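Local coordinates for protein poly-beta-1,6-N-acetyl-D-glucosamine N-deacetylase (Aggregatibacter actinomycetemcomitans, PDB 4U10) that probably removes N-acetyl groups from poly-beta-1,6-N-acetyl-D-glucosamine through its zinc-binding polysaccharide deacetylase domain, the part held in this chain, at residues I29-W40 with I250-K260; E140-L148 with L184-I195. All coordinates share one frame; numbering follows the deposited sequence.

Interaction 1. Residues I29-W40 with I250-K260; sequences ISANLLISHFNW and IDTETGFSTIK
His37 joins helix 31-40 to the turn that leads into helix 256-260. Its NE2 donates to Thr254 O at 2.9 Å. The bond is fairly straight, with an N-H...O angle of 161°, and the acceptor lies in the imidazole plane. The donor stands above the plane of the Thr254 carbonyl, away from its lone pairs. Ile259 CD1 sits over the centre of one ring face, 3.3 Å from His37 CD2. Leu33 O lies over the rim of the opposite face, and Ile250 CG2 meets the ring edge. With Tyr9 OH bonded to His37 ND1, both ring nitrogens are engaged and the rotation of the ring is fixed. This is the tight, buried part of the contact. Ile29 extends it, its CG2 resting on the backbone at Thr252 N, 3.7 Å away.

The solvent side is more open and built from flat surfaces. Here Trp40 and the exposed Phe256 form an offset stack, the five-membered ring and the phenyl ring 4.2 Å apart between centroids with planes at 27°. The indole of Trp40 extends along helix 256-260. There CZ2 reaches Lys260 CB at 3.7 Å, while the lysine amine leads away. Ile259 CG2 touches the same indole at CZ3.

The two helices run at 50° to each other. Ile29 and Ile250 both pack on Tyr9 of strand 3-13, and both bond to that strand through their backbones. Helix 79-91 covers another side of helix 31-40, through Ala31, Ile35 and Phe38.

Interaction 2. Residues E140-L148 with L184-I195; sequences EIASHTDNL and LVQDFSRSSKSI. With ZN (zinc ion), chain C.
The loop that carries zinc ligand His144 is fastened to helix 184-195 just beyond the end of strand 139-141. Asp187 makes the main grip. Its two carboxylate oxygens take consecutive backbone N-H groups: Asp146 N reaches OD1 at 2.9 Å and Asn147 N reaches OD2 at 2.8 Å. The second bond uses the syn lone pair of OD2. The first is also on the syn side, but tilted 26° out of the carboxylate plane. This two-point bonding fixes the carboxylate's orientation and would probably favour its anionic form. With CG trans to the backbone N (chi1 -177°), the Asp187 carboxylate is turned to the loop. Leu148 CD1 lies against the carboxylate carbon, 3.4 Å from Asp187 CG, and also meets Phe188 CE1.

One helical turn after Asp187, Ser191 OG accepts from Ser143 OG at 2.7 Å. Ser143 OG also accepts from Thr145 N, closing an ST turn around His144. A water ties His144 N, Thr145 O and Ser191 OG together. The Asp146 side chain lies across Arg190 CB, and its OD1 is bonded to Ser101 OG. At the far end Ile195 CD1 packs on Ser143 CA at 3.8 Å.

His144 itself points away from the helix. Its NE2 binds zinc at 2.1 Å, with a water 1.9 Å from the metal, and its ND1 is held by Val207 O. Asp75 and His149 complete the protein ligands. This Asp-His-His zinc site is the hallmark of the polysaccharide deacetylase (NodB) family, and helix 184-195 holds the loop that presents one of its histidines.

In the fold
Interactions 1 and 2 lie on opposite sides of the chain's centre, their own centres about 29 Å apart, yet both reach the same sheet. Interaction 1 is partly buried and joins an early helix to the last helix of this chain beside strand 3-13. Interaction 2 is mostly buried and follows strand 139-141. The chemistry differs accordingly. Residues 29-40 and 250-260 rely on rings and aliphatic groups with a single hydrogen bond between them. Residues 140-148 and 184-195 rely on a carboxylate, serine hydroxyls and bound waters, with leucine and isoleucine packing at the ends. Only interaction 2 contains a zinc ligand, whereas interaction 1 lies near zinc-binding residues without including one.

Interaction 1. Residues I29-W40 with I250-K260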
loop_
_atom_site.group_PDB
_atom_site.type_symbol
_atom_site.label_atom_id
_atom_site.label_comp_id
_atom_site.label_asym_id
_atom_site.label_seq_id
_atom_site.Cartn_x
_atom_site.Cartn_y
_atom_site.Cartn_z
ATOM N N ILE A 29 -1.975 -8.371 -11.672
ATOM C CA ILE A 29 -1.121 -8.683 -12.822
ATOM C C ILE A 29 -0.512 -10.090 -12.673
ATOM O O ILE A 29 -0.712 -10.727 -11.651
ATOM C CB ILE A 29 -0.021 -7.656 -13.003
ATOM C CG1 ILE A 29 0.991 -7.724 -11.861
ATOM C CG2 ILE A 29 -0.605 -6.276 -13.110
ATOM C CD1 ILE A 29 2.216 -6.901 -12.173
ATOM N N SER A 30 0.192 -10.553 -13.715
ATOM C CA SER A 30 0.799 -11.866 -13.742
ATOM C C SER A 30 2.184 -11.729 -13.162
ATOM O O SER A 30 2.815 -10.656 -13.209
ATOM C CB SER A 30 0.904 -12.454 -15.186
ATOM O OG SER A 30 1.760 -11.628 -15.971
ATOM N N ALA A 31 2.632 -12.822 -12.594
ATOM C CA ALA A 31 3.971 -12.919 -12.073
ATOM C C ALA A 31 4.963 -12.691 -13.232
ATOM O O ALA A 31 5.995 -12.075 -13.036
ATOM C CB ALA A 31 4.147 -14.263 -11.425
ATOM N N ASN A 32 4.648 -13.129 -14.457
ATOM C CA ASN A 32 5.575 -12.866 -15.580
ATOM C C ASN A 32 5.765 -11.396 -15.834
ATOM O O ASN A 32 6.912 -10.918 -16.086
ATOM C CB ASN A 32 5.095 -13.553 -16.869
ATOM C CG ASN A 32 6.133 -13.479 -17.982
ATOM O OD1 ASN A 32 7.095 -14.247 -17.992
ATOM N ND2 ASN A 32 5.962 -12.521 -18.913
ATOM N N LEU A 33 4.659 -10.643 -15.755
ATOM C CA LEU A 33 4.757 -9.209 -15.954
ATOM C C LEU A 33 5.579 -8.567 -14.833
ATOM O O LEU A 33 6.360 -7.639 -15.112
ATOM C CB LEU A 33 3.415 -8.504 -16.101
ATOM C CG LEU A 33 3.506 -7.000 -16.269
ATOM C CD1 LEU A 33 4.130 -6.612 -17.610
ATOM C CD2 LEU A 33 2.114 -6.367 -16.178
ATOM N N LEU A 34 5.430 -9.072 -13.615
ATOM C CA LEU A 34 6.153 -8.551 -12.448
ATOM C C LEU A 34 7.672 -8.802 -12.678
ATOM O O LEU A 34 8.520 -7.891 -12.545
ATOM C CB LEU A 34 5.705 -9.263 -11.155
ATOM C CG LEU A 34 6.480 -8.884 -9.879
ATOM C CD1 LEU A 34 6.205 -7.415 -9.533
ATOM C CD2 LEU A 34 6.258 -9.747 -8.627
ATOM N N ILE A 35 8.000 -10.021 -13.037
ATOM C CA ILE A 35 9.451 -10.411 -13.342
ATOM C C ILE A 35 10.034 -9.549 -14.427
ATOM O O ILE A 35 11.220 -9.134 -14.382
ATOM C CB ILE A 35 9.527 -11.923 -13.644
ATOM C CG1 ILE A 35 9.278 -12.681 -12.336
ATOM C CG2 ILE A 35 10.859 -12.344 -14.310
ATOM C CD1 ILE A 35 8.984 -14.188 -12.456
ATOM N N SER A 36 9.171 -9.173 -15.385
ATOM C CA SER A 36 9.613 -8.377 -16.510
ATOM C C SER A 36 9.965 -6.980 -16.068
ATOM O O SER A 36 10.966 -6.364 -16.543
ATOM C CB SER A 36 8.580 -8.384 -17.671
ATOM O OG SER A 36 7.602 -7.402 -17.521
ATOM N N HIS A 37 9.147 -6.447 -15.162
ATOM C CA HIS A 37 9.459 -5.196 -14.566
ATOM C C HIS A 37 10.782 -5.303 -13.743
ATOM O O HIS A 37 11.598 -4.425 -13.819
ATOM C CB HIS A 37 8.334 -4.722 -13.653
ATOM C CG HIS A 37 7.083 -4.382 -14.370
ATOM N ND1 HIS A 37 5.908 -4.136 -13.709
ATOM C CD2 HIS A 37 6.796 -4.294 -15.683
ATOM C CE1 HIS A 37 4.960 -3.848 -14.577
ATOM N NE2 HIS A 37 5.470 -3.944 -15.786
ATOM N N PHE A 38 10.918 -6.345 -12.941
ATOM C CA PHE A 38 12.100 -6.537 -12.042
ATOM C C PHE A 38 13.371 -6.667 -12.828
ATOM O O PHE A 38 14.406 -6.126 -12.453
ATOM C CB PHE A 38 11.928 -7.790 -11.192
ATOM C CG PHE A 38 11.015 -7.601 -10.025
ATOM C CD1 PHE A 38 10.204 -6.475 -9.926
ATOM C CD2 PHE A 38 10.921 -8.573 -9.063
ATOM C CE1 PHE A 38 9.334 -6.314 -8.842
ATOM C CE2 PHE A 38 10.058 -8.415 -8.000
ATOM C CZ PHE A 38 9.284 -7.276 -7.874
ATOM N N ASN A 39 13.272 -7.396 -13.933
ATOM C CA ASN A 39 14.349 -7.424 -14.951
ATOM C C ASN A 39 14.637 -6.112 -15.673
ATOM O O ASN A 39 15.783 -5.788 -15.896
ATOM C CB ASN A 39 14.008 -8.464 -16.002
ATOM C CG ASN A 39 14.156 -9.848 -15.484
ATOM O OD1 ASN A 39 14.853 -10.081 -14.487
ATOM N ND2 ASN A 39 13.497 -10.808 -16.150
ATOM N N TRP A 40 13.607 -5.391 -16.081
ATOM C CA TRP A 40 13.769 -4.169 -16.805
ATOM C C TRP A 40 14.408 -3.123 -15.902
ATOM O O TRP A 40 15.261 -2.342 -16.376
ATOM C CB TRP A 40 12.435 -3.655 -17.308
ATOM C CG TRP A 40 12.622 -2.456 -18.111
ATOM C CD1 TRP A 40 12.837 -2.414 -19.458
ATOM C CD2 TRP A 40 12.683 -1.093 -17.649
ATOM N NE1 TRP A 40 12.998 -1.119 -19.864
ATOM C CE2 TRP A 40 12.921 -0.286 -18.778
ATOM C CE3 TRP A 40 12.558 -0.479 -16.391
ATOM C CZ2 TRP A 40 13.039 1.115 -18.697
ATOM C CZ3 TRP A 40 12.664 0.917 -16.310
ATOM C CH2 TRP A 40 12.907 1.696 -17.458
ATOM N N ILE A 250 0.485 0.360 -11.045
ATOM C CA ILE A 250 0.768 -0.641 -12.022
ATOM C C ILE A 250 -0.528 -1.332 -12.484
ATOM O O ILE A 250 -1.388 -1.675 -11.694
ATOM C CB ILE A 250 1.754 -1.690 -11.458
ATOM C CG1 ILE A 250 3.061 -1.038 -10.929
ATOM C CG2 ILE A 250 2.057 -2.726 -12.510
ATOM C CD1 ILE A 250 3.967 -0.455 -12.019
ATOM N N ASP A 251 -0.659 -1.583 -13.775
ATOM C CA ASP A 251 -1.742 -2.472 -14.243
ATOM C C ASP A 251 -1.212 -3.381 -15.349
ATOM O O ASP A 251 -0.007 -3.282 -15.753
ATOM C CB ASP A 251 -2.966 -1.663 -14.713
ATOM C CG ASP A 251 -2.621 -0.581 -15.754
ATOM O OD1 ASP A 251 -2.009 -0.862 -16.809
ATOM O OD2 ASP A 251 -3.034 0.569 -15.535
ATOM N N THR A 252 -2.080 -4.262 -15.850
ATOM C CA THR A 252 -1.670 -5.203 -16.908
ATOM C C THR A 252 -1.208 -4.542 -18.181
ATOM O O THR A 252 -0.633 -5.244 -18.981
ATOM C CB THR A 252 -2.784 -6.116 -17.342
ATOM O OG1 THR A 252 -3.858 -5.288 -17.701
ATOM C CG2 THR A 252 -3.200 -7.048 -16.259
ATOM N N GLU A 253 -1.480 -3.251 -18.392
ATOM C CA GLU A 253 -0.949 -2.501 -19.566
ATOM C C GLU A 253 0.317 -1.718 -19.285
ATOM O O GLU A 253 0.807 -0.974 -20.140
ATOM C CB GLU A 253 -1.960 -1.504 -20.131
ATOM C CG GLU A 253 -2.859 -2.085 -21.207
ATOM C CD GLU A 253 -4.000 -2.882 -20.629
ATOM O OE1 GLU A 253 -5.185 -2.475 -20.827
ATOM O OE2 GLU A 253 -3.709 -3.916 -19.965
ATOM N N THR A 254 0.875 -1.892 -18.105
ATOM C CA THR A 254 2.098 -1.213 -17.794
ATOM C C THR A 254 3.279 -1.981 -18.440
ATOM O O THR A 254 3.726 -3.012 -17.945
ATOM C CB THR A 254 2.326 -1.033 -16.275
ATOM O OG1 THR A 254 1.163 -0.469 -15.669
ATOM C CG2 THR A 254 3.555 -0.088 -16.047
ATOM N N GLY A 255 3.748 -1.446 -19.563
ATOM C CA GLY A 255 4.923 -1.965 -20.252
ATOM C C GLY A 255 6.142 -1.146 -19.924
ATOM O O GLY A 255 6.090 -0.219 -19.103
ATOM N N PHE A 256 7.255 -1.489 -20.552
ATOM C CA PHE A 256 8.517 -0.789 -20.262
ATOM C C PHE A 256 8.458 0.741 -20.554
ATOM O O PHE A 256 8.998 1.595 -19.792
ATOM C CB PHE A 256 9.645 -1.440 -21.046
ATOM C CG PHE A 256 9.847 -2.898 -20.728
ATOM C CD1 PHE A 256 9.385 -3.452 -19.523
ATOM C CD2 PHE A 256 10.558 -3.712 -21.598
ATOM C CE1 PHE A 256 9.581 -4.774 -19.237
ATOM C CE2 PHE A 256 10.779 -5.046 -21.289
ATOM C CZ PHE A 256 10.287 -5.577 -20.109
ATOM N N SER A 257 7.790 1.129 -21.627
ATOM C CA SER A 257 7.846 2.563 -21.982
ATOM C C SER A 257 7.109 3.396 -20.920
ATOM O O SER A 257 7.562 4.494 -20.525
ATOM C CB SER A 257 7.275 2.798 -23.356
ATOM O OG SER A 257 5.917 2.459 -23.358
ATOM N N THR A 258 5.992 2.849 -20.435
ATOM C CA THR A 258 5.260 3.427 -19.304
ATOM C C THR A 258 6.185 3.605 -18.072
ATOM O O THR A 258 6.289 4.693 -17.496
ATOM C CB THR A 258 4.064 2.534 -18.909
ATOM O OG1 THR A 258 3.422 2.011 -20.075
ATOM C CG2 THR A 258 3.044 3.293 -18.104
ATOM N N ILE A 259 6.863 2.539 -17.672
ATOM C CA ILE A 259 7.722 2.602 -16.485
ATOM C C ILE A 259 8.859 3.573 -16.715
ATOM O O ILE A 259 9.203 4.346 -15.825
ATOM C CB ILE A 259 8.262 1.208 -16.074
ATOM C CG1 ILE A 259 7.120 0.369 -15.509
ATOM C CG2 ILE A 259 9.366 1.298 -15.019
ATOM C CD1 ILE A 259 7.478 -1.079 -15.289
ATOM N N LYS A 260 9.443 3.530 -17.905
ATOM C CA LYS A 260 10.542 4.422 -18.249
ATOM C C LYS A 260 10.134 5.877 -18.216
ATOM O O LYS A 260 10.825 6.706 -17.640
ATOM C CB LYS A 260 11.084 4.099 -19.639
ATOM C CG LYS A 260 12.127 5.095 -20.119
ATOM C CD LYS A 260 12.772 4.659 -21.429
ATOM C CE LYS A 260 14.044 5.459 -21.700
ATOM N NZ LYS A 260 14.463 5.304 -23.120
#

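Interaction 2. Residues E140-L148 with L184-I195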
loop_
_atom_site.group_PDB
_atom_site.type_symbol
_atom_site.label_atom_id
_atom_site.label_comp_id
_atom_site.label_asym_id
_atom_site.label_seq_id
_atom_site.Cartn_x
_atom_site.Cartn_y
_atom_site.Cartn_z
ATOM N N GLU A 140 9.138 -3.966 4.497
ATOM C CA GLU A 140 8.701 -2.979 5.461
ATOM C C GLU A 140 7.153 -3.038 5.528
ATOM O O GLU A 140 6.494 -3.021 4.470
ATOM C CB GLU A 140 9.121 -1.606 4.941
ATOM C CG GLU A 140 8.512 -0.377 5.635
ATOM C CD GLU A 140 9.436 0.221 6.659
ATOM O OE1 GLU A 140 10.637 0.008 6.539
ATOM O OE2 GLU A 140 8.972 0.889 7.561
ATOM N N ILE A 141 6.603 -3.177 6.742
ATOM C CA ILE A 141 5.139 -3.117 6.974
ATOM C C ILE A 141 4.579 -1.696 7.167
ATOM O O ILE A 141 4.892 -1.021 8.100
ATOM C CB ILE A 141 4.698 -4.020 8.123
ATOM C CG1 ILE A 141 5.379 -5.361 8.015
ATOM C CG2 ILE A 141 3.186 -4.244 8.045
ATOM C CD1 ILE A 141 5.217 -6.054 6.646
ATOM N N ALA A 142 3.764 -1.253 6.222
ATOM C CA ALA A 142 3.066 0.012 6.320
ATOM C C ALA A 142 1.609 -0.201 6.622
ATOM O O ALA A 142 1.055 -1.275 6.393
ATOM C CB ALA A 142 3.195 0.747 5.033
ATOM N N SER A 143 0.958 0.852 7.074
ATOM C CA SER A 143 -0.489 0.816 7.235
ATOM C C SER A 143 -1.189 1.101 5.937
ATOM O O SER A 143 -0.675 1.874 5.068
ATOM C CB SER A 143 -0.899 1.878 8.248
ATOM O OG SER A 143 -2.277 1.912 8.456
ATOM N N HIS A 144 -2.427 0.565 5.848
ATOM C CA HIS A 144 -3.367 0.830 4.762
ATOM C C HIS A 144 -4.755 0.957 5.401
ATOM O O HIS A 144 -5.775 0.616 4.783
ATOM C CB HIS A 144 -3.349 -0.348 3.803
ATOM C CG HIS A 144 -3.830 -0.075 2.404
ATOM N ND1 HIS A 144 -3.564 1.084 1.701
ATOM C CD2 HIS A 144 -4.388 -0.925 1.514
ATOM C CE1 HIS A 144 -4.011 0.962 0.473
ATOM N NE2 HIS A 144 -4.496 -0.260 0.330
ATOM N N THR A 145 -4.772 1.592 6.576
ATOM C CA THR A 145 -5.912 1.822 7.484
ATOM C C THR A 145 -6.244 0.528 8.183
ATOM O O THR A 145 -5.711 -0.486 7.821
ATOM C CB THR A 145 -7.190 2.438 6.817
ATOM O OG1 THR A 145 -7.839 1.420 6.067
ATOM C CG2 THR A 145 -6.783 3.566 5.857
ATOM N N ASP A 146 -6.986 0.634 9.300
ATOM C CA ASP A 146 -7.494 -0.509 9.973
ATOM C C ASP A 146 -8.726 -1.075 9.230
ATOM O O ASP A 146 -8.745 -2.209 8.763
ATOM C CB ASP A 146 -7.814 -0.214 11.465
ATOM C CG ASP A 146 -7.827 -1.505 12.299
ATOM O OD1 ASP A 146 -6.942 -2.387 12.068
ATOM O OD2 ASP A 146 -8.668 -1.594 13.207
ATOM N N ASN A 147 -9.747 -0.278 9.156
ATOM C CA ASN A 147 -10.991 -0.650 8.495
ATOM C C ASN A 147 -11.618 0.523 7.701
ATOM O O ASN A 147 -12.810 0.773 7.767
ATOM C CB ASN A 147 -11.960 -1.200 9.524
ATOM C CG ASN A 147 -13.216 -1.744 8.896
ATOM O OD1 ASN A 147 -13.188 -2.157 7.788
ATOM N ND2 ASN A 147 -14.304 -1.668 9.576
ATOM N N LEU A 148 -10.789 1.249 6.941
ATOM C CA LEU A 148 -11.261 2.328 6.055
ATOM C C LEU A 148 -10.907 2.106 4.565
ATOM O O LEU A 148 -10.776 3.067 3.764
ATOM C CB LEU A 148 -10.773 3.684 6.599
ATOM C CG LEU A 148 -11.302 4.152 7.962
ATOM C CD1 LEU A 148 -10.535 5.367 8.451
ATOM C CD2 LEU A 148 -12.820 4.390 8.007
ATOM N N LEU A 184 -11.199 9.067 11.485
ATOM C CA LEU A 184 -9.867 8.808 10.948
ATOM C C LEU A 184 -8.766 8.629 12.004
ATOM O O LEU A 184 -7.937 7.681 11.948
ATOM C CB LEU A 184 -9.462 9.928 10.008
ATOM C CG LEU A 184 -10.429 10.417 8.963
ATOM C CD1 LEU A 184 -9.693 11.369 8.031
ATOM C CD2 LEU A 184 -11.109 9.330 8.185
ATOM N N VAL A 185 -8.719 9.523 12.998
ATOM C CA VAL A 185 -7.722 9.416 14.023
ATOM C C VAL A 185 -7.806 8.050 14.712
ATOM O O VAL A 185 -6.804 7.399 14.906
ATOM C CB VAL A 185 -7.867 10.518 15.081
ATOM C CG1 VAL A 185 -6.867 10.279 16.214
ATOM C CG2 VAL A 185 -7.618 11.888 14.430
ATOM N N GLN A 186 -8.983 7.595 15.087
ATOM C CA GLN A 186 -9.039 6.337 15.867
ATOM C C GLN A 186 -8.758 5.124 15.007
ATOM O O GLN A 186 -8.131 4.183 15.490
ATOM C CB GLN A 186 -10.360 6.184 16.622
ATOM C CG GLN A 186 -10.679 7.400 17.531
ATOM C CD GLN A 186 -9.487 7.856 18.404
ATOM O OE1 GLN A 186 -9.395 9.020 18.814
ATOM N NE2 GLN A 186 -8.568 6.984 18.620
ATOM N N ASP A 187 -9.252 5.142 13.754
ATOM C CA ASP A 187 -8.981 4.014 12.854
ATOM C C ASP A 187 -7.474 3.887 12.614
ATOM O O ASP A 187 -6.942 2.806 12.738
ATOM C CB ASP A 187 -9.691 4.171 11.517
ATOM C CG ASP A 187 -9.469 2.976 10.613
ATOM O OD1 ASP A 187 -8.448 3.036 9.907
ATOM O OD2 ASP A 187 -10.264 2.004 10.690
ATOM N N PHE A 188 -6.812 4.989 12.263
ATOM C CA PHE A 188 -5.372 4.982 12.066
ATOM C C PHE A 188 -4.584 4.573 13.273
ATOM O O PHE A 188 -3.597 3.860 13.168
ATOM C CB PHE A 188 -4.847 6.322 11.529
ATOM C CG PHE A 188 -5.496 6.772 10.250
ATOM C CD1 PHE A 188 -6.215 5.884 9.462
ATOM C CD2 PHE A 188 -5.306 8.074 9.776
ATOM C CE1 PHE A 188 -6.801 6.260 8.322
ATOM C CE2 PHE A 188 -5.890 8.481 8.606
ATOM C CZ PHE A 188 -6.633 7.558 7.839
ATOM N N SER A 189 -4.965 5.074 14.429
ATOM C CA SER A 189 -4.341 4.697 15.662
ATOM C C SER A 189 -4.542 3.193 16.009
ATOM O O SER A 189 -3.601 2.533 16.416
ATOM C CB SER A 189 -4.862 5.586 16.777
ATOM O OG SER A 189 -4.687 4.934 17.995
ATOM N N ARG A 190 -5.726 2.626 15.784
ATOM C CA ARG A 190 -5.874 1.165 15.930
ATOM C C ARG A 190 -5.019 0.351 14.948
ATOM O O ARG A 190 -4.546 -0.721 15.271
ATOM C CB ARG A 190 -7.326 0.718 15.721
ATOM C CG ARG A 190 -8.333 1.231 16.741
ATOM C CD ARG A 190 -9.750 0.908 16.221
ATOM N NE ARG A 190 -10.678 1.823 16.819
ATOM C CZ ARG A 190 -11.729 2.404 16.252
ATOM N NH1 ARG A 190 -12.077 2.152 14.993
ATOM N NH2 ARG A 190 -12.474 3.261 17.009
ATOM N N SER A 191 -4.893 0.815 13.714
ATOM C CA SER A 191 -4.041 0.182 12.740
ATOM C C SER A 191 -2.566 0.135 13.188
ATOM O O SER A 191 -1.907 -0.924 13.091
ATOM C CB SER A 191 -4.213 0.827 11.369
ATOM O OG SER A 191 -3.347 0.308 10.383
ATOM N N SER A 192 -2.047 1.272 13.608
ATOM C CA SER A 192 -0.679 1.353 14.169
ATOM C C SER A 192 -0.494 0.328 15.297
ATOM O O SER A 192 0.475 -0.383 15.327
ATOM C CB SER A 192 -0.467 2.736 14.767
ATOM O OG SER A 192 0.864 2.873 15.227
ATOM N N LYS A 193 -1.409 0.300 16.263
ATOM C CA LYS A 193 -1.304 -0.662 17.376
ATOM C C LYS A 193 -1.470 -2.091 16.915
ATOM O O LYS A 193 -0.730 -2.938 17.356
ATOM C CB LYS A 193 -2.320 -0.404 18.476
ATOM C CG LYS A 193 -2.232 0.969 19.147
ATOM C CD LYS A 193 -3.621 1.351 19.717
ATOM C CE LYS A 193 -3.686 2.647 20.514
ATOM N NZ LYS A 193 -2.390 3.034 21.125
ATOM N N SER A 194 -2.459 -2.365 16.060
ATOM C CA SER A 194 -2.609 -3.732 15.460
ATOM C C SER A 194 -1.351 -4.274 14.775
ATOM O O SER A 194 -0.979 -5.418 14.975
ATOM C CB SER A 194 -3.763 -3.716 14.461
ATOM O OG SER A 194 -3.885 -4.873 13.686
ATOM N N ILE A 195 -0.722 -3.468 13.936
ATOM C CA ILE A 195 0.531 -3.850 13.328
ATOM C C ILE A 195 1.675 -3.958 14.361
ATOM O O ILE A 195 2.461 -4.926 14.331
ATOM C CB ILE A 195 0.922 -2.839 12.200
ATOM C CG1 ILE A 195 -0.032 -2.985 10.992
ATOM C CG2 ILE A 195 2.375 -3.013 11.760
ATOM C CD1 ILE A 195 -0.003 -1.720 10.080
HETATM ZN ZN ZN C . -5.740 -0.940 -1.216
HETATM O O HOH W 1 -3.128 -1.337 8.006
HETATM O O HOH W 2 -11.016 0.193 12.986
HETATM O O HOH W 3 -13.057 1.916 11.035
HETATM O O HOH W 4 -5.356 0.365 -2.510
#